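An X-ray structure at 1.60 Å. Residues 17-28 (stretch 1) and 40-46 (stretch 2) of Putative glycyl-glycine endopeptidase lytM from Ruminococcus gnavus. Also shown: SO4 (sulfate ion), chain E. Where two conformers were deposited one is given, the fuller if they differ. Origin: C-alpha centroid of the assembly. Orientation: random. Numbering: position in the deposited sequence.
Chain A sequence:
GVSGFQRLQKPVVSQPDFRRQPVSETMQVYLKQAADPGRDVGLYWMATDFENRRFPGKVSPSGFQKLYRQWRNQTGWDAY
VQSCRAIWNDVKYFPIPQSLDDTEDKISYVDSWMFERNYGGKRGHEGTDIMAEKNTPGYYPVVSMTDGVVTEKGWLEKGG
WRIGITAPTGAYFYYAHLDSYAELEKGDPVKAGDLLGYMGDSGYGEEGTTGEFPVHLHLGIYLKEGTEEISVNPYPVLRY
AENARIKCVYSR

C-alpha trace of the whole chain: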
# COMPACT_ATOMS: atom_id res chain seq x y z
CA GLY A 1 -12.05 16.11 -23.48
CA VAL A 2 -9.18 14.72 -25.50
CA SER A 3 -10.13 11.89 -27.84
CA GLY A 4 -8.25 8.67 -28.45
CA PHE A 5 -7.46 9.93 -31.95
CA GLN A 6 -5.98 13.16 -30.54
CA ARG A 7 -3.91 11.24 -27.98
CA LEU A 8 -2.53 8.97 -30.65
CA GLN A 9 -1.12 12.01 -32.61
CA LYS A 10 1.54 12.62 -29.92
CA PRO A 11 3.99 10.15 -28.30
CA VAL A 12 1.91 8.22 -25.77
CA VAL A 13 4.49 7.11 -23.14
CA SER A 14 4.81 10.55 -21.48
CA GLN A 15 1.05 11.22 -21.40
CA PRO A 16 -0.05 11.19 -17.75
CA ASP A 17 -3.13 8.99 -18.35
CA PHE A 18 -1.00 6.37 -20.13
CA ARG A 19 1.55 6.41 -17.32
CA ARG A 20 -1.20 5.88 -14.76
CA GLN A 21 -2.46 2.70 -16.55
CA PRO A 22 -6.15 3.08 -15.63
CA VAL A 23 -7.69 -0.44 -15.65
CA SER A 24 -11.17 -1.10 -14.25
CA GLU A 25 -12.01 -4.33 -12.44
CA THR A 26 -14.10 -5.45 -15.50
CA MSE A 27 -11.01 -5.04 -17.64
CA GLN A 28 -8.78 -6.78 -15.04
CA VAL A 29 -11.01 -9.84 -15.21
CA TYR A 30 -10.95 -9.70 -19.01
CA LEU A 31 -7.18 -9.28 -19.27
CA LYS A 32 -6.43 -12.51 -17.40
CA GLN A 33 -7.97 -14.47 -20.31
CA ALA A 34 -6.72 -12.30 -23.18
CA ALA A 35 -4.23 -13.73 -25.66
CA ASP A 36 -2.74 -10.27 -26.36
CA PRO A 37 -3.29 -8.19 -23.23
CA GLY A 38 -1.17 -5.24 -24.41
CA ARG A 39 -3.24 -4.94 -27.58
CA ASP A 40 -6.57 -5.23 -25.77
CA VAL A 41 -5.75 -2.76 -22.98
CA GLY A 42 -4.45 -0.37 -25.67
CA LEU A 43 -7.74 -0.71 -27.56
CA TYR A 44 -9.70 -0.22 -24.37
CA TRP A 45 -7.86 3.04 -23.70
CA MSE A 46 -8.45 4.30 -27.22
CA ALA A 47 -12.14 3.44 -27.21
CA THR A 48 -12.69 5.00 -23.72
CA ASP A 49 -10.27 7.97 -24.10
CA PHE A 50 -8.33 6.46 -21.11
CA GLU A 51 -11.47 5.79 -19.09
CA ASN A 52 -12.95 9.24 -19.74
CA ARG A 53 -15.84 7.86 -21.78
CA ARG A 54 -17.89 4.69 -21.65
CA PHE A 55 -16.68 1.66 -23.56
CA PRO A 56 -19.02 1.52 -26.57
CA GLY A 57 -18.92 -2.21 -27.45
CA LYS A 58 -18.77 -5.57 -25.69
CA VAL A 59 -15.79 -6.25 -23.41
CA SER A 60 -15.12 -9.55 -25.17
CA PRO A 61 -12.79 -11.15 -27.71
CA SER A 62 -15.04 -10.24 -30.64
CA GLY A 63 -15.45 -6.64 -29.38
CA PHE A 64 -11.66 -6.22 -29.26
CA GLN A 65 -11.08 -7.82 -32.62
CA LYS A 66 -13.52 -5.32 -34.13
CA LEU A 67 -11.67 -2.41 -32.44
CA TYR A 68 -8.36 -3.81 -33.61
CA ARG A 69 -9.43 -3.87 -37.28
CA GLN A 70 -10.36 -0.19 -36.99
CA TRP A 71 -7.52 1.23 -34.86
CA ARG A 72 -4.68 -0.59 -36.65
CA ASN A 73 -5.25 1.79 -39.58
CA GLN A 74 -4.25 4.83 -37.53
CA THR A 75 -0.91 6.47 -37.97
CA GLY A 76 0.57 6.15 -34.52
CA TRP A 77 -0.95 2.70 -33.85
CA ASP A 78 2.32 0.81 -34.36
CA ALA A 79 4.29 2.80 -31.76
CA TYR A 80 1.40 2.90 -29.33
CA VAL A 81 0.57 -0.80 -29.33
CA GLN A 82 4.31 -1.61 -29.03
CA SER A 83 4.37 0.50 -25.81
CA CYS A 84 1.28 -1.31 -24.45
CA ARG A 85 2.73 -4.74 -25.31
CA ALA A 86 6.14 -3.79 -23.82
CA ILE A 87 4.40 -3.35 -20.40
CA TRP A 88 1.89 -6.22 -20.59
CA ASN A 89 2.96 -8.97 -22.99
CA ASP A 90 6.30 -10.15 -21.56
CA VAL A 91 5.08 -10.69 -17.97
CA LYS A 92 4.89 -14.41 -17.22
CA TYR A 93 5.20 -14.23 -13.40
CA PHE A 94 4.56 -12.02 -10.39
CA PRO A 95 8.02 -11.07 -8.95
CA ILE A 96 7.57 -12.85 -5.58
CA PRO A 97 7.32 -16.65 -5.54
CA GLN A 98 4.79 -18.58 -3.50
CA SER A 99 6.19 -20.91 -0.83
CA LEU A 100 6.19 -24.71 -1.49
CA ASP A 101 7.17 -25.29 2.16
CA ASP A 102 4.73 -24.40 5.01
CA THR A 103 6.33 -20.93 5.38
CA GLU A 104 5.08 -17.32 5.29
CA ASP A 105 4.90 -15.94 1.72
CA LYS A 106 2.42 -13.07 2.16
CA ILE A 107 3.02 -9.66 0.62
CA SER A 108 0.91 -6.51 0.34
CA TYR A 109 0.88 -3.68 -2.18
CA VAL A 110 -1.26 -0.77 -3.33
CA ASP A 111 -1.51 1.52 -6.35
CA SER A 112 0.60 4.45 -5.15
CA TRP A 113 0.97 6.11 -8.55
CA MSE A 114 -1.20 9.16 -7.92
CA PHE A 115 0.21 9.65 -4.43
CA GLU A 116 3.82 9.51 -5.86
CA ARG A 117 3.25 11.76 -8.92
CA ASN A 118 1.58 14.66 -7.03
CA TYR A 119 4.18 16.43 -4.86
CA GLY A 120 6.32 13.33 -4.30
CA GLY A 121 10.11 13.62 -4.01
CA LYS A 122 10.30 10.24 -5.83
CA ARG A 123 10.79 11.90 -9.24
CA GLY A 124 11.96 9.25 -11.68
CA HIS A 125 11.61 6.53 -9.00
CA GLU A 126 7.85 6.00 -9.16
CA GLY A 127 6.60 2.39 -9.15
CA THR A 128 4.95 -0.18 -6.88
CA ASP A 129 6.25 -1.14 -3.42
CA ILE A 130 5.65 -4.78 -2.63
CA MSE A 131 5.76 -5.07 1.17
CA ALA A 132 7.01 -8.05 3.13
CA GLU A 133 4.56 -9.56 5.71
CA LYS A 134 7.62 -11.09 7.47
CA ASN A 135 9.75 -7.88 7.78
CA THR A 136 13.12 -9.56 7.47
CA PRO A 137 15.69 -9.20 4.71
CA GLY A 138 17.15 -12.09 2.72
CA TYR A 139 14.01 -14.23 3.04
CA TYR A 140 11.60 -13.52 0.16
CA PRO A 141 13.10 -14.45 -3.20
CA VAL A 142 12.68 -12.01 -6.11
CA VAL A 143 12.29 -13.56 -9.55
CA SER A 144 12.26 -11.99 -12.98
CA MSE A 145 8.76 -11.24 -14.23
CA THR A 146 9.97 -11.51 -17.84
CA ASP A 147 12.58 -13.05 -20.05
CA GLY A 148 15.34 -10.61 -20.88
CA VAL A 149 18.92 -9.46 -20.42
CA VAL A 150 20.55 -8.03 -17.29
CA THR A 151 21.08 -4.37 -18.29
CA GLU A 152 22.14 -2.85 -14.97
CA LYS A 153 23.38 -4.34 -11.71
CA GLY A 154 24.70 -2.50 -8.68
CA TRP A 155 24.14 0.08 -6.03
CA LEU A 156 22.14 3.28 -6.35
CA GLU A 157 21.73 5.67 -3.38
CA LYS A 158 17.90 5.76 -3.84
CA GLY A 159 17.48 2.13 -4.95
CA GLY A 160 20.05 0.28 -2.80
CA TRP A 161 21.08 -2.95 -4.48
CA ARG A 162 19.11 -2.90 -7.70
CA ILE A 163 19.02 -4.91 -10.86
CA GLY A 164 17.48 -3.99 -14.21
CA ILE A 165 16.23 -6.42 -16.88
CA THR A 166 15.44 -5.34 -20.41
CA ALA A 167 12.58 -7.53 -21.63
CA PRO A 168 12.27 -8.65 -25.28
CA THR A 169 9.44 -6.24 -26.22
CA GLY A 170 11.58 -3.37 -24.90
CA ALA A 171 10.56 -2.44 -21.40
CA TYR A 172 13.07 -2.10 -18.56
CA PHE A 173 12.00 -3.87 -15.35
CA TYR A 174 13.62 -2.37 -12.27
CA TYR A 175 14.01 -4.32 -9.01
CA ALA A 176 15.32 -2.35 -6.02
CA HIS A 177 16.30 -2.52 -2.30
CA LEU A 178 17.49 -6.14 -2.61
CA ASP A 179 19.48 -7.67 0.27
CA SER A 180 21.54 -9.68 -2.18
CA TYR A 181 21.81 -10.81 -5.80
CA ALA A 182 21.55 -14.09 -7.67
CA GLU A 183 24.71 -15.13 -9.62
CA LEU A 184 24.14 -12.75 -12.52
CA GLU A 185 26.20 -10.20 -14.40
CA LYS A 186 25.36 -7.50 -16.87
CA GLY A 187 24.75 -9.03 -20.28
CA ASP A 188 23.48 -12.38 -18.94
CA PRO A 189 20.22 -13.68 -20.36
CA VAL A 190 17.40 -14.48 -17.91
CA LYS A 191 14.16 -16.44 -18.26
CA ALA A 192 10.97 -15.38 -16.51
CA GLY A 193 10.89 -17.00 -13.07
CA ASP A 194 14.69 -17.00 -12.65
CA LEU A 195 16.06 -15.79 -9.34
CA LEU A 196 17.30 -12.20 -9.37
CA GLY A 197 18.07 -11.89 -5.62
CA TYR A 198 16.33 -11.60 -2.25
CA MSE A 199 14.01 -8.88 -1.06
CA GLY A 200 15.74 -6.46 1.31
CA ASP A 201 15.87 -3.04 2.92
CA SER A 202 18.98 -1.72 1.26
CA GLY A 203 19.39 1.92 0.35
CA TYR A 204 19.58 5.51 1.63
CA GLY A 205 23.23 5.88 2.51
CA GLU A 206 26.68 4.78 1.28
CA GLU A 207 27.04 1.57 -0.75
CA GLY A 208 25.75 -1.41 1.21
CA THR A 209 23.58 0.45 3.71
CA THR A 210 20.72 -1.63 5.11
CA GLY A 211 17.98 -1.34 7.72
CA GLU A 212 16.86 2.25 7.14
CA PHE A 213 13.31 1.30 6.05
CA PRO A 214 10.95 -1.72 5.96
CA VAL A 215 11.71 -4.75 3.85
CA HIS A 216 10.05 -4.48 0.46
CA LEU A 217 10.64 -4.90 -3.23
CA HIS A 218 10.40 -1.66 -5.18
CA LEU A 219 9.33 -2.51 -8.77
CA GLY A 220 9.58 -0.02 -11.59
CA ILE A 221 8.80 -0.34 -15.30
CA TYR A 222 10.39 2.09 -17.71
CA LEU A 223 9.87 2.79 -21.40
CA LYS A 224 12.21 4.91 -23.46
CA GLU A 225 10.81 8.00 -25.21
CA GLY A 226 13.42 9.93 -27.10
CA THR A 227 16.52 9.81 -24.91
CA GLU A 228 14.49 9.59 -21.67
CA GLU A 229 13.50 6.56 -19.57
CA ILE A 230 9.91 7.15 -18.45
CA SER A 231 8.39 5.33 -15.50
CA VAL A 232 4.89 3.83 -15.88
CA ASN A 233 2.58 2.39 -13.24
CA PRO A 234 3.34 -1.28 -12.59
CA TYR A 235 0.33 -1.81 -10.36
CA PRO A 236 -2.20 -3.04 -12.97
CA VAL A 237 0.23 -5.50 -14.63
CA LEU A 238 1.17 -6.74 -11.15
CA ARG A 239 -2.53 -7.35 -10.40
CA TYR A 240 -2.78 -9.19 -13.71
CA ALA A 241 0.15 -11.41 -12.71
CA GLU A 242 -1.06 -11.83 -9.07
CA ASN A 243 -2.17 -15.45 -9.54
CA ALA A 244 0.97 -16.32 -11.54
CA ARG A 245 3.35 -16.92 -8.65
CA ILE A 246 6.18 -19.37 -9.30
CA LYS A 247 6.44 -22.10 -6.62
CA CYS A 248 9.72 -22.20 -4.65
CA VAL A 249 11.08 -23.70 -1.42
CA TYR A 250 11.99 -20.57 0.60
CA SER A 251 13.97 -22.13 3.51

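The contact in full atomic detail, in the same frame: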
# COMPACT_ATOMS: atom_id res chain seq x y z
N ASP A 17 -2.14 10.05 -18.46
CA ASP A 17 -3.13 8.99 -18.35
C ASP A 17 -2.57 7.62 -18.80
O ASP A 17 -2.93 6.61 -18.23
CB ASP A 17 -4.40 9.30 -19.15
CG ASP A 17 -5.23 10.42 -18.56
OD1 ASP A 17 -5.12 10.72 -17.36
OD2 ASP A 17 -6.02 11.01 -19.32
N PHE A 18 -1.67 7.60 -19.79
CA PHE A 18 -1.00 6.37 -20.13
C PHE A 18 -0.12 5.89 -18.97
O PHE A 18 -0.14 4.71 -18.59
CB PHE A 18 -0.19 6.52 -21.41
CG PHE A 18 0.55 5.28 -21.78
CD1 PHE A 18 -0.09 4.25 -22.48
CD2 PHE A 18 1.86 5.08 -21.37
CE1 PHE A 18 0.60 3.09 -22.83
CE2 PHE A 18 2.55 3.90 -21.69
CZ PHE A 18 1.91 2.90 -22.42
N ARG A 19 0.65 6.80 -18.41
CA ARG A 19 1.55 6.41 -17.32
C ARG A 19 0.82 5.82 -16.14
O ARG A 19 1.32 4.91 -15.47
CB ARG A 19 2.45 7.55 -16.90
CG ARG A 19 3.35 8.03 -17.98
CD ARG A 19 4.16 9.24 -17.53
NE ARG A 19 5.14 8.87 -16.50
CZ ARG A 19 5.91 9.72 -15.83
NH1 ARG A 19 5.85 11.04 -16.04
NH2 ARG A 19 6.78 9.26 -14.92
N ARG A 20 -0.38 6.36 -15.88
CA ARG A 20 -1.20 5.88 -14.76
C ARG A 20 -1.78 4.47 -14.94
O ARG A 20 -2.05 3.79 -13.97
CB ARG A 20 -2.29 6.92 -14.47
CG ARG A 20 -3.23 6.55 -13.29
CD ARG A 20 -4.10 7.72 -12.85
NE ARG A 20 -4.79 8.34 -13.98
CZ ARG A 20 -6.00 8.03 -14.42
NH1 ARG A 20 -6.73 7.08 -13.83
NH2 ARG A 20 -6.48 8.64 -15.50
N GLN A 21 -1.97 4.04 -16.20
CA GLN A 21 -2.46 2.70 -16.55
C GLN A 21 -3.83 2.41 -15.96
O GLN A 21 -3.98 1.50 -15.18
CB GLN A 21 -1.45 1.64 -16.14
CG GLN A 21 -0.11 1.75 -16.78
CD GLN A 21 0.03 1.09 -18.13
OE1 GLN A 21 -0.06 -0.14 -18.25
NE2 GLN A 21 0.25 1.93 -19.19
N PRO A 22 -4.84 3.23 -16.31
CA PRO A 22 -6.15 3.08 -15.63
C PRO A 22 -6.87 1.81 -16.13
O PRO A 22 -7.29 1.77 -17.27
CB PRO A 22 -6.89 4.34 -16.04
CG PRO A 22 -6.27 4.79 -17.29
CD PRO A 22 -4.85 4.33 -17.27
N VAL A 23 -7.06 0.83 -15.26
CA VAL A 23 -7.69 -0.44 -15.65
C VAL A 23 -8.76 -0.78 -14.62
O VAL A 23 -8.43 -1.08 -13.46
CB VAL A 23 -6.65 -1.55 -15.74
CG1 VAL A 23 -7.30 -2.86 -16.19
CG2 VAL A 23 -5.52 -1.15 -16.73
N SER A 24 -10.01 -0.71 -15.05
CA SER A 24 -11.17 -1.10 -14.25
C SER A 24 -11.17 -2.56 -13.84
O SER A 24 -10.51 -3.39 -14.42
CB SER A 24 -12.44 -0.88 -15.07
OG SER A 24 -12.52 -1.79 -16.19
N GLU A 25 -11.97 -2.91 -12.84
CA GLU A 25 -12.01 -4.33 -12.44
C GLU A 25 -12.59 -5.23 -13.56
O GLU A 25 -12.12 -6.36 -13.74
CB GLU A 25 -12.74 -4.52 -11.08
CG GLU A 25 -11.95 -3.97 -9.84
CD GLU A 25 -10.46 -4.46 -9.72
OE1 GLU A 25 -10.18 -5.67 -9.90
OE2 GLU A 25 -9.56 -3.61 -9.44
N THR A 26 -13.55 -4.72 -14.33
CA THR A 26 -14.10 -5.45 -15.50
C THR A 26 -12.99 -5.81 -16.47
O THR A 26 -12.86 -6.96 -16.93
CB THR A 26 -15.17 -4.60 -16.22
OG1 THR A 26 -16.28 -4.44 -15.34
CG2 THR A 26 -15.66 -5.25 -17.52
N MSE A 27 -12.14 -4.82 -16.77
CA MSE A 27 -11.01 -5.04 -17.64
C MSE A 27 -9.95 -5.95 -16.99
O MSE A 27 -9.33 -6.75 -17.68
CB MSE A 27 -10.43 -3.67 -18.06
CG MSE A 27 -9.53 -3.70 -19.25
SE MSE A 27 -10.34 -4.52 -20.80
CE MSE A 27 -12.15 -4.07 -20.50
N GLN A 28 -9.73 -5.86 -15.68
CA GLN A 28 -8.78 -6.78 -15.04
C GLN A 28 -9.21 -8.24 -15.19
O GLN A 28 -8.40 -9.10 -15.50
CB GLN A 28 -8.54 -6.48 -13.55
CG GLN A 28 -7.50 -5.41 -13.33
CD GLN A 28 -6.05 -5.84 -13.63
OE1 GLN A 28 -5.76 -7.01 -13.90
NE2 GLN A 28 -5.15 -4.89 -13.53
N ASP A 40 -5.20 -5.43 -26.23
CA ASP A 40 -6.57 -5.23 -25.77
C ASP A 40 -6.70 -4.07 -24.78
O ASP A 40 -7.62 -3.27 -24.90
CB ASP A 40 -7.15 -6.52 -25.23
CG ASP A 40 -7.35 -7.57 -26.32
OD1 ASP A 40 -7.20 -7.25 -27.53
OD2 ASP A 40 -7.66 -8.73 -25.94
N VAL A 41 -5.73 -3.92 -23.89
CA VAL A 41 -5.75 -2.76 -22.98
C VAL A 41 -5.53 -1.45 -23.77
O VAL A 41 -6.17 -0.42 -23.53
CB VAL A 41 -4.77 -2.89 -21.78
CG1 VAL A 41 -3.28 -2.60 -22.18
CG2 VAL A 41 -5.30 -2.06 -20.62
N GLY A 42 -4.68 -1.50 -24.78
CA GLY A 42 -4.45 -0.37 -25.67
C GLY A 42 -5.72 0.04 -26.40
O GLY A 42 -6.02 1.22 -26.50
N LEU A 43 -6.46 -0.97 -26.88
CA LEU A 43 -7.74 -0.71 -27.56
C LEU A 43 -8.80 -0.16 -26.61
O LEU A 43 -9.57 0.72 -26.97
CB LEU A 43 -8.23 -1.99 -28.25
CG LEU A 43 -7.37 -2.38 -29.46
CD1 LEU A 43 -7.67 -3.84 -29.89
CD2 LEU A 43 -7.53 -1.42 -30.63
N TYR A 44 -8.83 -0.69 -25.41
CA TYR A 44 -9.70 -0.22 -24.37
C TYR A 44 -9.46 1.24 -24.06
O TYR A 44 -10.43 2.02 -23.98
CB TYR A 44 -9.49 -1.09 -23.14
CG TYR A 44 -10.19 -0.62 -21.92
CD1 TYR A 44 -11.56 -0.80 -21.76
CD2 TYR A 44 -9.48 -0.02 -20.88
CE1 TYR A 44 -12.22 -0.39 -20.62
CE2 TYR A 44 -10.15 0.40 -19.72
CZ TYR A 44 -11.52 0.21 -19.60
OH TYR A 44 -12.16 0.64 -18.49
N TRP A 45 -8.18 1.63 -23.95
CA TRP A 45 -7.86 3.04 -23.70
C TRP A 45 -8.26 3.95 -24.85
O TRP A 45 -8.72 5.08 -24.63
CB TRP A 45 -6.41 3.24 -23.33
CG TRP A 45 -6.05 2.65 -21.98
CD1 TRP A 45 -6.85 2.60 -20.84
CD2 TRP A 45 -4.80 2.03 -21.62
NE1 TRP A 45 -6.17 1.98 -19.82
CE2 TRP A 45 -4.92 1.62 -20.26
CE3 TRP A 45 -3.61 1.77 -22.31
CZ2 TRP A 45 -3.87 0.98 -19.58
CZ3 TRP A 45 -2.57 1.11 -21.65
CH2 TRP A 45 -2.71 0.71 -20.30
N MSE A 46 -8.03 3.50 -26.09
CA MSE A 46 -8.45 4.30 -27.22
C MSE A 46 -9.95 4.48 -27.29
O MSE A 46 -10.43 5.60 -27.51
CB MSE A 46 -7.92 3.68 -28.54
CG MSE A 46 -6.44 3.91 -28.78
SE MSE A 46 -5.95 5.75 -29.01
CE MSE A 46 -4.96 6.11 -27.53
S SO4 E . 8.38 13.90 -14.79
O1 SO4 E . 7.98 12.54 -15.11
O2 SO4 E . 9.83 13.91 -14.57
O3 SO4 E . 8.00 14.78 -15.89
O4 SO4 E . 7.71 14.36 -13.57
O HOH W 1 -14.32 -1.41 -17.85

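Stretch 2 is helical throughout, part of a longer helix, whereas stretch 1 consists of the end of one helix and the beginning of another joined by a short extended linker. The linker and the second helix start lie along one side of the stretch 2 helix, with the CA atoms of Pro 22 and Trp 45 8.2 Å apart and those of Met 27 and Val 41 7.8 Å apart. Together the two stretches bury 412 Å², most of it on Trp 45, Tyr 44 and Met 27, whose CA-to-CB bonds all point toward the opposing stretch.

Trp 45 makes the largest contribution. Its indole NE1 donates a hydrogen bond to the backbone Pro 22 O at 2.8 Å, nearly linear at 171°. The acceptor lies at the ring edge, near its plane, as expected for an in-plane N-H group, and the bond satisfies the polar atom of an otherwise apolar side chain in a buried setting. Much of the indole also packs on stretch 1: Pro 22 CD lies 4.0 Å from Trp 45 CE2, Val 23 CG2 3.9 Å from Trp 45 CZ2, and Phe 18 CE1 3.9 Å from Trp 45 CZ3. The Phe 18 and Trp 45 six-membered rings meet obliquely, their planes at 76°. Gln 21, with positive phi just after the first helix, folds its side chain back so that NE2 donates to Phe 18 O at 2.9 Å; this places Gln 21 NE2 3.4 Å from Trp 45 CH2.

Tyr 44 packs against the start of the second helix. Selenomethionine Met 27 covers one face of its ring, with CG 4.0 Å from the Tyr 44 ring centroid and only 10° off the normal, a CH-pi contact. The selenium of Met 27 lies over the face as well, SE being 4.3 Å from the same centroid, and Met 27 CE reaches to 3.6 Å from Tyr 44 CD1. The polarisable selenium and the methylene and methyl groups suit the pi surface.

Ser 24 caps this helix, its OG accepting from Met 27 N at 3.1 Å, and so ties the linker to the residue that covers Tyr 44. A water bridges the hydroxyls, 2.5 Å from Ser 24 OG and 3.0 Å from Tyr 44 OH, to which it donates. One turn earlier in the stretch 2 helix, Val 23 CG2 also meets Val 41 CG2 at 4.0 Å, extending the apolar contact N-terminally from Trp 45.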